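Local coordinates for vacuolar protein sorting 29 (Cryptosporidium parvum, PDB 2A22), which probably acts in vacuolar protein sorting as the retromer subunit Vps29, which is built on a calcineurin-like phosphoesterase fold, at residues A[27-32]-A[57-62]; A[33-38]-A[170-175]; A[81-86]-A[101-106]; A[126-131]-A[148-153]; A[179-184]-A[198-203]. All blocks are in the same frame, centred on the assembly; numbering follows the deposited sequence.

Interactions 1, 3 and 5 all reach the six-stranded sheet. Interaction 1 pairs two inner strands in the buried core, interaction 5 ties two neighbouring strands of a hairpin in a partly buried part of the same sheet, and interaction 3 closes a loop over the end of outermost strand 81-83, on the other side of the chain's centre. Interactions 2 and 4 join loops instead: each turns on a threonine hydroxyl given to a carbonyl or carboxylate, and they meet where Asp33 holds the backbone of His149. Aliphatic layers and parallel backbone bonds mark interaction 1; interaction 2 is buried but polar, interactions 3 and 4 are partly buried, and waters enter 2, 3 and 4.

Interaction 1 (A[27-32]-A[57-62]); sequences LVLLIG and NYVLCT
The beta-alpha-beta unit made of strand 26-31, helix 48-52 and strand 58-61 sets Val28 to Ile31 beside Tyr58 to Cys61 as parallel neighbours, their axes 4.5 Å apart and inclined by 20°. Leu29 bonds both ways: its N gives to Tyr58 O at 2.8 Å, and its O receives Leu60 N. Further on, Ile31 N reaches Leu60 O only weakly, but Ile31 O is firmly taken by Thr62 N at 2.9 Å. At the other end Asn57 does double duty. Its backbone N meets Leu27 O at 3.0 Å, and with chi1 at 69° the carboxamide folds back over its own backbone so that OD1 accepts Leu27 N at 2.9 Å, while ND2 gives to Asp26 OD1. An amide, able to give and take, suits this place.

In the alpha-beta-beta-alpha sandwich both faces of the sheet are buried, and this explains the run of aliphatic residues. On one face Val28 CG1 sits against Leu60 CG at 3.8 Å, and Leu30 CD2 lies side by side with Leu60 CD1 at 3.9 Å; Ile111 and Val109 of strand 106-111, in the second sheet, close over Val28 and Leu60. On the other face Ile31 CG2 touches Val59 CG1 at 4.0 Å, beneath Leu74 and Ile77 of helix 68-77. At Gly32 the lack of a side chain lets Thr62 OG1 come close to CA. Thr62 O accepts from His120 ND1; His120, Asp87 and His149 form a cluster consistent with an empty metal site.

Interaction 2 (A[33-38]-A[170-175]); sequences DLKIPY and TGAFSA
Thr170 grips Leu34 with both branches of its side chain. Its OG1 gives a short 2.5 Å hydrogen bond to Leu34 O, well bent from the carbonyl direction (C=O...donor angle 124°), while its methyl CG2 rests 3.9 Å from Leu34 CB and 3.8 Å from Ile36 CD1. A chi1 of 55° makes this split possible, placing the hydroxyl over the threonine's own backbone. There it also accepts Ala172 N at 3.3 Å, closing an ST turn. The small Ala172 packs next, its CB 3.8 Å from Lys35 CB.

Around this first shell polar groups tie the loops to their surroundings. The extended Lys35 carries NZ past the alanine to a water, 2.7 Å away, that donates in turn to Phe173 O; NZ is also bonded to His151 NE2. Asp33 OD2 holds the backbone N of His149, and Thr168 OG1 bonds to Asp33 O, with weaker links to Thr170 N and Gly171 N.

Residues 33-38 leave the end of strand 26-31, and the loop holding residues 170-175 runs between strands 161-165 and 183-190; Leu34 and Ile36 turn to Tyr70 of helix 68-77.

Interaction 3 (A[81-86]-A[101-106]); sequences VYIVSG and GVFPEY
Ile83 and Phe103 make the tight half of this contact, lying side by side and pointing the same way. Ile83 CG2 is 3.8 Å from Phe103 CD1, and its CB is equally close to CE1, so the flat ring is pressed along the branched carbon of the isoleucine. With CG anti to its own carbonyl carbon (chi1 -72°), Phe103 drops its ring toward the strand and into the neighbourhood of Ile92 and Asn94. Pro104 continues the close packing: its CD comes within 3.4 Å of Ile83 O. Val84 packs against the backbone beyond, CG1 lying 4.0 Å from Tyr106 CA, and it also touches Val107 and Leu118, of the second sheet.

The side of Ser85 and Glu105 is looser. Here the two segments are joined through water: one molecule donates to Ser85 O at 2.8 Å and to Glu105 O at 2.6 Å, bridging two carbonyls that could not bond to each other. The exposed Glu105 has its CB turned away from residues 81-86, and OE2 makes a weak hydrogen bond with Gln123 NE2, which suits a charged residue at the rim. Ser85, small and partly exposed, sets its CB near Phe103 O.

A single direct hydrogen bond joins the segments, Ser85 N to Pro104 O, 3.0 Å long with an N-H...O angle of 160°. Pro104 has no N-H to return, so its part in the backbone pairing is that of an acceptor; one direct bond, a water bridge and the Ile83-Phe103 packing together hold the loop to the end of strand 81-83.

Interaction 4 (A[126-131]-A[148-153]); sequences PWDDPG and GHTHKL
Trp127 and Asp128 meet loop 148-153 at four places, beginning at Gly148, whose O shares a water with Asp128 OD1; the water lies 2.7 Å from each. His149 comes next. Its chi1 of -175° swings the imidazole out to the indole in an edge-to-face pair: the His149 edge points at one face of Trp127, NE2 standing over its centre and 3.6 Å from Trp127 CE2, with the planes at 59°. The other ring nitrogen, ND1, bonds to His120 NE2, and both histidines, with Asp87, form what may be an empty metal site. Trp127 is fixed in turn by NE1 on Asn122 O.

Thr150 OG1 then gives a short 2.5 Å hydrogen bond to Asp128 OD2, arriving from above the carboxylate plane, while its CG2 lies 3.8 Å from Trp127 CB. A threonine serves both neighbours at once. Lys152 lays its CB near Asp128 OD2, and a second water, 2.7 Å from Lys152 O, donates weakly to the same carboxylate oxygen.

The loop joins strands 144-147 and 154-158, with Asn165 of strand 161-165 against Asp128 and Thr150; the other segment enters helix 130-140, whose N-cap is Asp129.

Interaction 5 (A[179-184]-A[198-203]); sequences DAPPSF and VYDLRD
Phe184 and Tyr199 lie with their rings nearly parallel, 14° between planes, but slid apart: the centroids are 4.8 Å from each other and the rings barely overlap. What sits over one face of Phe184, toward the rim, is instead Tyr199 CB, 3.9 Å from the ring centroid, a CH-pi contact, while Phe184 CE1 touches Tyr199 CD2 at 3.5 Å. With chi1 at 67° the Phe184 side chain takes the crowded position between its N and carbonyl carbon, which carries the ring across to the neighbouring strand. Phe47 adds an edge-to-face partner, and Leu50 of helix 48-52 touches both aromatics. At the edge of the Arg202 guanidinium, in its plane, lies the carboxylate of Asp200, joined by a salt bridge of 2.9 Å from NE to OD2 within the same strand.

The two strands form the beta hairpin of 183-190 and 193-202. Phe184 and Tyr199 are a hydrogen-bonded antiparallel pair, N to O both ways, with Tyr199 N 2.8 Å from Phe184 O. Ser183 faces Asp200 as a non-hydrogen-bonded pair, 4.1 Å between CA atoms; a small serine suits so close an approach, and its OG turns to Pro166 O.

Two prolines lead into the strand. Pro182 O accepts Leu201 N at 2.9 Å, though neither proline has an N-H to give back. Pro181 packs its CB 3.8 Å from Arg202 CG, and Pro182 shares Pro44 with Leu201.

Interaction 1 (A[27-32]-A[57-62])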
# COMPACT_ATOMS: atom_id res chain seq x y z
N LEU A 27 -9.52 9.36 3.38
CA LEU A 27 -8.42 9.41 2.43
C LEU A 27 -7.37 8.40 2.87
O LEU A 27 -6.81 8.48 3.97
CB LEU A 27 -7.84 10.85 2.30
CG LEU A 27 -6.75 11.06 1.25
CD1 LEU A 27 -7.27 10.84 -0.18
CD2 LEU A 27 -6.12 12.47 1.39
N VAL A 28 -7.14 7.41 2.02
CA VAL A 28 -6.33 6.26 2.38
C VAL A 28 -5.03 6.24 1.59
O VAL A 28 -5.05 6.23 0.35
CB VAL A 28 -7.07 4.91 2.09
CG1 VAL A 28 -6.32 3.78 2.78
CG2 VAL A 28 -8.51 4.97 2.59
N LEU A 29 -3.91 6.24 2.33
CA LEU A 29 -2.59 6.13 1.72
C LEU A 29 -2.24 4.65 1.54
O LEU A 29 -2.27 3.88 2.50
CB LEU A 29 -1.53 6.88 2.56
CG LEU A 29 -0.06 6.59 2.22
CD1 LEU A 29 0.29 7.09 0.79
CD2 LEU A 29 0.90 7.22 3.27
N LEU A 30 -1.93 4.27 0.31
CA LEU A 30 -1.49 2.89 -0.02
C LEU A 30 -0.03 2.97 -0.42
O LEU A 30 0.33 3.71 -1.35
CB LEU A 30 -2.33 2.31 -1.16
CG LEU A 30 -3.86 2.54 -1.05
CD1 LEU A 30 -4.60 1.96 -2.26
CD2 LEU A 30 -4.37 1.89 0.23
N ILE A 31 0.82 2.24 0.31
CA ILE A 31 2.26 2.45 0.23
C ILE A 31 2.98 1.16 0.69
O ILE A 31 2.43 0.39 1.48
CB ILE A 31 2.65 3.74 1.05
CG1 ILE A 31 4.01 4.27 0.64
CG2 ILE A 31 2.41 3.55 2.61
CD1 ILE A 31 4.37 5.62 1.26
N GLY A 32 4.15 0.88 0.14
CA GLY A 32 4.96 -0.21 0.66
C GLY A 32 6.26 -0.44 -0.12
O GLY A 32 6.64 0.36 -0.98
N ASN A 57 -6.37 9.84 6.65
CA ASN A 57 -6.85 9.29 7.92
C ASN A 57 -6.74 7.76 8.00
O ASN A 57 -7.19 7.16 8.97
CB ASN A 57 -8.29 9.79 8.26
CG ASN A 57 -9.33 9.22 7.32
OD1 ASN A 57 -9.04 8.93 6.17
ND2 ASN A 57 -10.54 9.01 7.83
N TYR A 58 -6.13 7.16 6.97
CA TYR A 58 -5.79 5.72 6.94
C TYR A 58 -4.53 5.49 6.11
O TYR A 58 -4.33 6.13 5.10
CB TYR A 58 -6.90 4.89 6.31
CG TYR A 58 -8.11 4.65 7.17
CD1 TYR A 58 -9.16 5.59 7.19
CD2 TYR A 58 -8.22 3.49 7.95
CE1 TYR A 58 -10.31 5.38 7.98
CE2 TYR A 58 -9.36 3.27 8.75
CZ TYR A 58 -10.40 4.23 8.75
OH TYR A 58 -11.53 4.04 9.53
N VAL A 59 -3.69 4.57 6.58
CA VAL A 59 -2.52 4.14 5.87
C VAL A 59 -2.63 2.64 5.82
O VAL A 59 -2.79 2.02 6.85
CB VAL A 59 -1.20 4.50 6.61
CG1 VAL A 59 0.05 3.93 5.86
CG2 VAL A 59 -1.06 6.00 6.78
N LEU A 60 -2.58 2.06 4.61
CA LEU A 60 -2.48 0.61 4.43
C LEU A 60 -1.16 0.27 3.77
O LEU A 60 -0.92 0.55 2.59
CB LEU A 60 -3.66 0.06 3.63
CG LEU A 60 -5.05 0.51 4.11
CD1 LEU A 60 -6.12 0.00 3.12
CD2 LEU A 60 -5.32 0.06 5.52
N CYS A 61 -0.28 -0.31 4.55
CA CYS A 61 1.09 -0.51 4.10
C CYS A 61 1.33 -1.97 3.76
O CYS A 61 1.08 -2.84 4.59
CB CYS A 61 2.07 -0.05 5.18
SG CYS A 61 3.79 -0.40 4.73
N THR A 62 1.82 -2.21 2.54
CA THR A 62 1.95 -3.57 2.00
C THR A 62 3.17 -4.36 2.53
O THR A 62 3.36 -5.52 2.16
CB THR A 62 1.98 -3.53 0.47
OG1 THR A 62 3.00 -2.59 0.03
CG2 THR A 62 0.57 -3.12 -0.06

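Interaction 2 (A[33-38]-A[170-175])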
# COMPACT_ATOMS: atom_id res chain seq x y z
N ASP A 33 6.95 -1.53 0.23
CA ASP A 33 8.15 -1.96 -0.50
C ASP A 33 9.17 -0.84 -0.55
O ASP A 33 9.73 -0.54 -1.62
CB ASP A 33 7.76 -2.45 -1.90
CG ASP A 33 7.03 -3.79 -1.85
OD1 ASP A 33 7.59 -4.73 -1.24
OD2 ASP A 33 5.92 -3.90 -2.39
N LEU A 34 9.33 -0.19 0.62
CA LEU A 34 10.33 0.84 0.86
C LEU A 34 11.72 0.25 0.81
O LEU A 34 12.62 0.81 0.18
CB LEU A 34 10.12 1.54 2.21
CG LEU A 34 9.00 2.58 2.35
CD1 LEU A 34 7.58 1.98 2.23
CD2 LEU A 34 9.15 3.29 3.71
N LYS A 35 11.90 -0.89 1.48
CA LYS A 35 13.19 -1.59 1.49
C LYS A 35 14.35 -0.69 1.95
O LYS A 35 15.45 -0.75 1.42
CB LYS A 35 13.46 -2.22 0.11
CG LYS A 35 12.63 -3.45 -0.07
CD LYS A 35 12.66 -3.99 -1.47
CE LYS A 35 11.46 -4.93 -1.63
NZ LYS A 35 11.58 -5.89 -2.73
N ILE A 36 14.05 0.16 2.93
CA ILE A 36 15.05 0.98 3.61
C ILE A 36 15.56 0.18 4.81
O ILE A 36 14.75 -0.40 5.53
CB ILE A 36 14.43 2.34 4.11
CG1 ILE A 36 13.86 3.13 2.92
CG2 ILE A 36 15.46 3.17 4.80
CD1 ILE A 36 13.14 4.40 3.32
N PRO A 37 16.90 0.14 5.02
CA PRO A 37 18.00 0.81 4.27
C PRO A 37 18.63 -0.03 3.12
O PRO A 37 19.48 0.50 2.37
CB PRO A 37 19.04 1.05 5.36
CG PRO A 37 18.91 -0.25 6.21
CD PRO A 37 17.44 -0.66 6.15
N TYR A 38 18.20 -1.27 2.96
CA TYR A 38 18.85 -2.23 2.05
C TYR A 38 18.89 -1.75 0.60
O TYR A 38 19.94 -1.80 -0.03
CB TYR A 38 18.13 -3.60 2.10
CG TYR A 38 17.82 -4.10 3.50
CD1 TYR A 38 18.78 -4.06 4.53
CD2 TYR A 38 16.56 -4.61 3.80
CE1 TYR A 38 18.49 -4.51 5.80
CE2 TYR A 38 16.26 -5.07 5.06
CZ TYR A 38 17.22 -5.01 6.06
OH TYR A 38 16.89 -5.48 7.31
N THR A 170 9.96 3.80 -2.69
CA THR A 170 11.33 4.36 -2.74
C THR A 170 12.01 4.21 -4.11
O THR A 170 13.02 4.86 -4.38
CB THR A 170 12.25 3.71 -1.67
OG1 THR A 170 12.25 2.27 -1.83
CG2 THR A 170 11.79 4.09 -0.26
N GLY A 171 11.46 3.35 -4.96
CA GLY A 171 12.16 2.98 -6.19
C GLY A 171 13.29 1.97 -5.97
O GLY A 171 14.12 1.77 -6.87
N ALA A 172 13.31 1.35 -4.80
CA ALA A 172 14.24 0.24 -4.50
C ALA A 172 14.13 -0.83 -5.58
O ALA A 172 13.03 -1.08 -6.10
CB ALA A 172 13.93 -0.36 -3.12
N PHE A 173 15.27 -1.44 -5.91
CA PHE A 173 15.30 -2.41 -7.02
C PHE A 173 14.70 -3.76 -6.60
O PHE A 173 15.00 -4.27 -5.53
CB PHE A 173 16.72 -2.60 -7.60
CG PHE A 173 16.78 -3.45 -8.87
CD1 PHE A 173 16.65 -2.86 -10.14
CD2 PHE A 173 17.02 -4.82 -8.80
CE1 PHE A 173 16.71 -3.64 -11.33
CE2 PHE A 173 17.12 -5.62 -10.00
CZ PHE A 173 16.94 -5.03 -11.24
N SER A 174 13.86 -4.30 -7.48
CA SER A 174 13.48 -5.71 -7.50
C SER A 174 13.60 -6.20 -8.94
O SER A 174 13.16 -5.52 -9.87
CB SER A 174 12.02 -5.87 -7.07
OG SER A 174 11.51 -7.11 -7.53
N ALA A 175 14.17 -7.39 -9.15
CA ALA A 175 14.26 -7.96 -10.51
C ALA A 175 12.90 -8.31 -11.10
O ALA A 175 12.78 -8.54 -12.33
CB ALA A 175 15.20 -9.20 -10.54
O HOH W 1 14.08 -6.18 -3.76

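Interaction 3 (A[81-86]-A[101-106])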
# COMPACT_ATOMS: atom_id res chain seq x y z
N VAL A 81 -3.15 3.13 11.15
CA VAL A 81 -2.02 2.72 10.33
C VAL A 81 -1.84 1.19 10.41
O VAL A 81 -1.51 0.66 11.47
CB VAL A 81 -0.72 3.43 10.74
CG1 VAL A 81 0.46 2.90 9.94
CG2 VAL A 81 -0.86 4.96 10.52
N TYR A 82 -2.08 0.52 9.28
CA TYR A 82 -1.96 -0.93 9.19
C TYR A 82 -0.74 -1.29 8.36
O TYR A 82 -0.60 -0.83 7.21
CB TYR A 82 -3.23 -1.52 8.54
CG TYR A 82 -4.47 -1.21 9.36
CD1 TYR A 82 -4.91 -2.10 10.32
CD2 TYR A 82 -5.18 0.01 9.22
CE1 TYR A 82 -6.00 -1.84 11.12
CE2 TYR A 82 -6.30 0.29 10.03
CZ TYR A 82 -6.70 -0.66 10.97
OH TYR A 82 -7.79 -0.47 11.81
N ILE A 83 0.11 -2.14 8.93
CA ILE A 83 1.32 -2.61 8.27
C ILE A 83 1.35 -4.10 8.32
O ILE A 83 1.17 -4.72 9.40
CB ILE A 83 2.59 -2.05 8.95
CG1 ILE A 83 2.59 -0.50 8.88
CG2 ILE A 83 3.86 -2.66 8.34
CD1 ILE A 83 3.63 0.22 9.81
N VAL A 84 1.53 -4.72 7.16
CA VAL A 84 1.67 -6.16 7.13
C VAL A 84 3.14 -6.54 6.92
O VAL A 84 3.94 -5.75 6.43
CB VAL A 84 0.74 -6.82 6.09
CG1 VAL A 84 -0.71 -6.60 6.50
CG2 VAL A 84 1.04 -6.30 4.65
N SER A 85 3.48 -7.75 7.33
CA SER A 85 4.82 -8.30 7.16
C SER A 85 5.16 -8.65 5.70
O SER A 85 4.41 -9.36 5.03
CB SER A 85 4.94 -9.57 8.02
OG SER A 85 6.30 -9.89 8.16
N GLY A 86 6.30 -8.17 5.23
CA GLY A 86 6.83 -8.59 3.93
C GLY A 86 7.97 -9.58 4.06
O GLY A 86 8.36 -9.93 5.16
N GLY A 101 4.98 -7.23 19.10
CA GLY A 101 5.94 -6.82 18.09
C GLY A 101 5.75 -7.48 16.73
O GLY A 101 6.51 -7.21 15.81
N VAL A 102 4.74 -8.35 16.63
CA VAL A 102 4.47 -9.12 15.40
C VAL A 102 3.55 -8.36 14.46
O VAL A 102 2.49 -7.90 14.89
CB VAL A 102 3.87 -10.52 15.71
CG1 VAL A 102 3.63 -11.32 14.41
CG2 VAL A 102 4.78 -11.31 16.68
N PHE A 103 3.97 -8.17 13.21
CA PHE A 103 3.10 -7.59 12.18
C PHE A 103 2.25 -8.68 11.52
O PHE A 103 2.76 -9.75 11.22
CB PHE A 103 3.90 -6.85 11.11
CG PHE A 103 4.49 -5.56 11.58
CD1 PHE A 103 3.71 -4.41 11.69
CD2 PHE A 103 5.84 -5.49 11.94
CE1 PHE A 103 4.27 -3.17 12.15
CE2 PHE A 103 6.43 -4.28 12.40
CZ PHE A 103 5.64 -3.11 12.48
N PRO A 104 0.96 -8.41 11.29
CA PRO A 104 0.16 -9.50 10.76
C PRO A 104 0.52 -9.76 9.32
O PRO A 104 1.01 -8.85 8.62
CB PRO A 104 -1.27 -8.98 10.87
CG PRO A 104 -1.14 -7.49 10.83
CD PRO A 104 0.18 -7.17 11.46
N GLU A 105 0.26 -10.99 8.90
CA GLU A 105 0.44 -11.38 7.53
C GLU A 105 -0.65 -10.78 6.61
O GLU A 105 -0.42 -10.52 5.43
CB GLU A 105 0.44 -12.91 7.44
CG GLU A 105 0.74 -13.43 6.04
CD GLU A 105 1.23 -14.88 6.03
OE1 GLU A 105 0.89 -15.63 6.97
OE2 GLU A 105 1.94 -15.25 5.06
N TYR A 106 -1.84 -10.58 7.15
CA TYR A 106 -2.85 -9.92 6.38
C TYR A 106 -3.80 -9.22 7.30
O TYR A 106 -3.82 -9.50 8.50
CB TYR A 106 -3.56 -10.90 5.45
CG TYR A 106 -4.33 -11.98 6.14
CD1 TYR A 106 -5.64 -11.75 6.60
CD2 TYR A 106 -3.78 -13.25 6.30
CE1 TYR A 106 -6.39 -12.76 7.24
CE2 TYR A 106 -4.51 -14.29 6.93
CZ TYR A 106 -5.82 -14.03 7.40
OH TYR A 106 -6.56 -15.02 8.02
O HOH W 2 1.80 -10.07 4.16

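Interaction 4 (A[126-131]-A[148-153])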
# COMPACT_ATOMS: atom_id res chain seq x y z
N PRO A 126 0.92 -17.73 -9.11
CA PRO A 126 2.15 -16.93 -9.30
C PRO A 126 1.91 -15.48 -8.91
O PRO A 126 0.75 -15.02 -8.89
CB PRO A 126 2.40 -17.00 -10.81
CG PRO A 126 1.38 -17.95 -11.38
CD PRO A 126 0.27 -18.08 -10.39
N TRP A 127 2.99 -14.76 -8.61
CA TRP A 127 2.92 -13.37 -8.19
C TRP A 127 2.17 -12.48 -9.18
O TRP A 127 2.35 -12.60 -10.39
CB TRP A 127 4.33 -12.83 -7.93
CG TRP A 127 5.01 -13.52 -6.76
CD1 TRP A 127 4.42 -13.92 -5.59
CD2 TRP A 127 6.39 -13.87 -6.65
NE1 TRP A 127 5.35 -14.50 -4.76
CE2 TRP A 127 6.57 -14.48 -5.38
CE3 TRP A 127 7.49 -13.75 -7.51
CZ2 TRP A 127 7.82 -14.95 -4.93
CZ3 TRP A 127 8.74 -14.21 -7.07
CH2 TRP A 127 8.89 -14.80 -5.78
N ASP A 128 1.30 -11.63 -8.64
CA ASP A 128 0.47 -10.71 -9.41
C ASP A 128 -0.51 -11.36 -10.38
O ASP A 128 -1.08 -10.68 -11.24
CB ASP A 128 1.34 -9.66 -10.15
CG ASP A 128 1.64 -8.44 -9.29
OD1 ASP A 128 0.94 -8.21 -8.28
OD2 ASP A 128 2.57 -7.69 -9.65
N ASP A 129 -0.72 -12.67 -10.27
CA ASP A 129 -1.66 -13.35 -11.17
C ASP A 129 -3.10 -12.97 -10.82
O ASP A 129 -3.56 -13.23 -9.71
CB ASP A 129 -1.49 -14.88 -11.12
CG ASP A 129 -2.47 -15.61 -12.05
OD1 ASP A 129 -2.06 -16.00 -13.17
OD2 ASP A 129 -3.66 -15.77 -11.68
N PRO A 130 -3.82 -12.36 -11.78
CA PRO A 130 -5.18 -11.84 -11.55
C PRO A 130 -6.09 -12.90 -10.95
O PRO A 130 -6.86 -12.60 -10.03
CB PRO A 130 -5.64 -11.44 -12.94
CG PRO A 130 -4.38 -11.09 -13.64
CD PRO A 130 -3.38 -12.11 -13.17
N GLY A 131 -5.97 -14.13 -11.47
CA GLY A 131 -6.75 -15.26 -11.00
C GLY A 131 -6.40 -15.64 -9.57
O GLY A 131 -7.28 -15.92 -8.76
N GLY A 148 1.51 -5.92 -2.50
CA GLY A 148 2.75 -5.35 -3.03
C GLY A 148 3.67 -6.41 -3.61
O GLY A 148 3.30 -7.16 -4.53
N HIS A 149 4.88 -6.45 -3.06
CA HIS A 149 5.90 -7.46 -3.35
C HIS A 149 6.62 -7.35 -4.70
O HIS A 149 7.84 -7.45 -4.77
CB HIS A 149 5.39 -8.90 -3.12
CG HIS A 149 6.46 -9.92 -3.31
ND1 HIS A 149 7.53 -10.05 -2.45
CD2 HIS A 149 6.69 -10.80 -4.32
CE1 HIS A 149 8.35 -10.98 -2.89
NE2 HIS A 149 7.86 -11.46 -4.03
N THR A 150 5.87 -7.15 -5.77
CA THR A 150 6.43 -7.25 -7.13
C THR A 150 7.03 -5.95 -7.69
O THR A 150 7.68 -5.97 -8.75
CB THR A 150 5.36 -7.73 -8.07
OG1 THR A 150 4.27 -6.79 -8.05
CG2 THR A 150 4.84 -9.10 -7.59
N HIS A 151 6.80 -4.82 -7.01
CA HIS A 151 7.18 -3.46 -7.51
C HIS A 151 6.47 -3.04 -8.79
O HIS A 151 6.91 -2.11 -9.47
CB HIS A 151 8.72 -3.30 -7.67
CG HIS A 151 9.49 -3.43 -6.39
ND1 HIS A 151 10.73 -2.86 -6.20
CD2 HIS A 151 9.19 -4.06 -5.22
CE1 HIS A 151 11.17 -3.14 -4.99
NE2 HIS A 151 10.25 -3.87 -4.37
N LYS A 152 5.36 -3.69 -9.12
CA LYS A 152 4.59 -3.34 -10.26
C LYS A 152 3.35 -2.56 -9.85
O LYS A 152 2.37 -3.14 -9.36
CB LYS A 152 4.16 -4.56 -11.07
CG LYS A 152 3.64 -4.14 -12.47
CD LYS A 152 3.06 -5.29 -13.27
CE LYS A 152 3.06 -4.90 -14.78
NZ LYS A 152 2.42 -5.91 -15.69
N LEU A 153 3.41 -1.26 -10.09
CA LEU A 153 2.30 -0.35 -9.90
C LEU A 153 1.13 -0.81 -10.77
O LEU A 153 1.28 -1.04 -11.98
CB LEU A 153 2.73 1.05 -10.29
CG LEU A 153 1.91 2.31 -10.00
CD1 LEU A 153 1.54 2.45 -8.52
CD2 LEU A 153 2.71 3.51 -10.52
O HOH W 3 1.01 -8.19 -5.61
O HOH W 4 0.98 -5.41 -9.82

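Interaction 5 (A[179-184]-A[198-203])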
# COMPACT_ATOMS: atom_id res chain seq x y z
N ASP A 179 13.87 -1.30 -12.38
CA ASP A 179 13.70 0.15 -12.47
C ASP A 179 12.23 0.68 -12.41
O ASP A 179 11.88 1.69 -13.04
CB ASP A 179 14.47 0.67 -13.70
CG ASP A 179 15.94 0.20 -13.70
OD1 ASP A 179 16.55 0.14 -12.61
OD2 ASP A 179 16.49 -0.10 -14.78
N ALA A 180 11.38 0.00 -11.64
CA ALA A 180 10.10 0.57 -11.25
C ALA A 180 10.38 1.92 -10.61
O ALA A 180 11.36 2.09 -9.86
CB ALA A 180 9.39 -0.33 -10.28
N PRO A 181 9.56 2.93 -10.94
CA PRO A 181 9.80 4.25 -10.33
C PRO A 181 9.29 4.24 -8.90
O PRO A 181 8.52 3.34 -8.54
CB PRO A 181 8.96 5.18 -11.21
CG PRO A 181 7.83 4.35 -11.68
CD PRO A 181 8.41 2.93 -11.87
N PRO A 182 9.73 5.22 -8.06
CA PRO A 182 9.04 5.41 -6.76
C PRO A 182 7.56 5.74 -7.01
O PRO A 182 7.24 6.49 -7.95
CB PRO A 182 9.77 6.61 -6.12
CG PRO A 182 11.17 6.67 -6.88
CD PRO A 182 10.84 6.18 -8.27
N SER A 183 6.67 5.13 -6.24
CA SER A 183 5.22 5.36 -6.42
C SER A 183 4.46 5.08 -5.13
O SER A 183 5.00 4.43 -4.22
CB SER A 183 4.64 4.50 -7.55
OG SER A 183 4.81 3.10 -7.25
N PHE A 184 3.22 5.57 -5.07
CA PHE A 184 2.26 5.27 -4.02
C PHE A 184 0.88 5.68 -4.56
O PHE A 184 0.77 6.24 -5.66
CB PHE A 184 2.61 6.00 -2.70
CG PHE A 184 2.47 7.52 -2.78
CD1 PHE A 184 1.25 8.15 -2.50
CD2 PHE A 184 3.57 8.30 -3.12
CE1 PHE A 184 1.12 9.54 -2.56
CE2 PHE A 184 3.46 9.69 -3.21
CZ PHE A 184 2.23 10.31 -2.91
N VAL A 198 -2.92 7.85 -8.35
CA VAL A 198 -1.74 7.05 -8.43
C VAL A 198 -0.53 7.95 -8.71
O VAL A 198 -0.46 8.60 -9.76
CB VAL A 198 -1.90 5.99 -9.55
CG1 VAL A 198 -0.60 5.19 -9.75
CG2 VAL A 198 -3.08 5.05 -9.24
N TYR A 199 0.42 7.98 -7.77
CA TYR A 199 1.61 8.85 -7.92
C TYR A 199 2.84 8.03 -8.33
O TYR A 199 3.06 6.97 -7.79
CB TYR A 199 1.92 9.62 -6.63
CG TYR A 199 0.82 10.61 -6.30
CD1 TYR A 199 0.92 11.93 -6.70
CD2 TYR A 199 -0.34 10.21 -5.64
CE1 TYR A 199 -0.11 12.84 -6.43
CE2 TYR A 199 -1.35 11.10 -5.35
CZ TYR A 199 -1.24 12.41 -5.78
OH TYR A 199 -2.25 13.28 -5.52
N ASP A 200 3.60 8.52 -9.31
CA ASP A 200 4.92 7.98 -9.59
C ASP A 200 5.92 9.09 -9.90
O ASP A 200 5.54 10.18 -10.35
CB ASP A 200 4.87 6.91 -10.68
CG ASP A 200 4.60 7.49 -12.08
OD1 ASP A 200 3.83 8.44 -12.23
OD2 ASP A 200 5.13 6.94 -13.05
N LEU A 201 7.20 8.82 -9.62
CA LEU A 201 8.26 9.78 -9.85
C LEU A 201 9.14 9.29 -10.99
O LEU A 201 9.79 8.26 -10.87
CB LEU A 201 9.12 9.96 -8.58
CG LEU A 201 10.35 10.90 -8.63
CD1 LEU A 201 9.96 12.29 -9.11
CD2 LEU A 201 10.98 11.03 -7.26
N ARG A 202 9.13 10.02 -12.10
CA ARG A 202 9.96 9.71 -13.27
C ARG A 202 10.64 11.00 -13.75
O ARG A 202 10.01 12.08 -13.81
CB ARG A 202 9.12 9.09 -14.39
CG ARG A 202 8.56 7.68 -14.03
CD ARG A 202 7.67 7.03 -15.12
NE ARG A 202 6.46 7.82 -15.42
CZ ARG A 202 6.27 8.49 -16.56
NH1 ARG A 202 7.20 8.47 -17.52
NH2 ARG A 202 5.16 9.19 -16.74
N ASP A 203 11.94 10.91 -14.02
CA ASP A 203 12.72 12.03 -14.55
C ASP A 203 12.60 13.25 -13.68
O ASP A 203 12.41 14.35 -14.18
CB ASP A 203 12.26 12.35 -15.98
CG ASP A 203 12.27 11.13 -16.88
OD1 ASP A 203 13.33 10.43 -16.93
OD2 ASP A 203 11.23 10.86 -17.53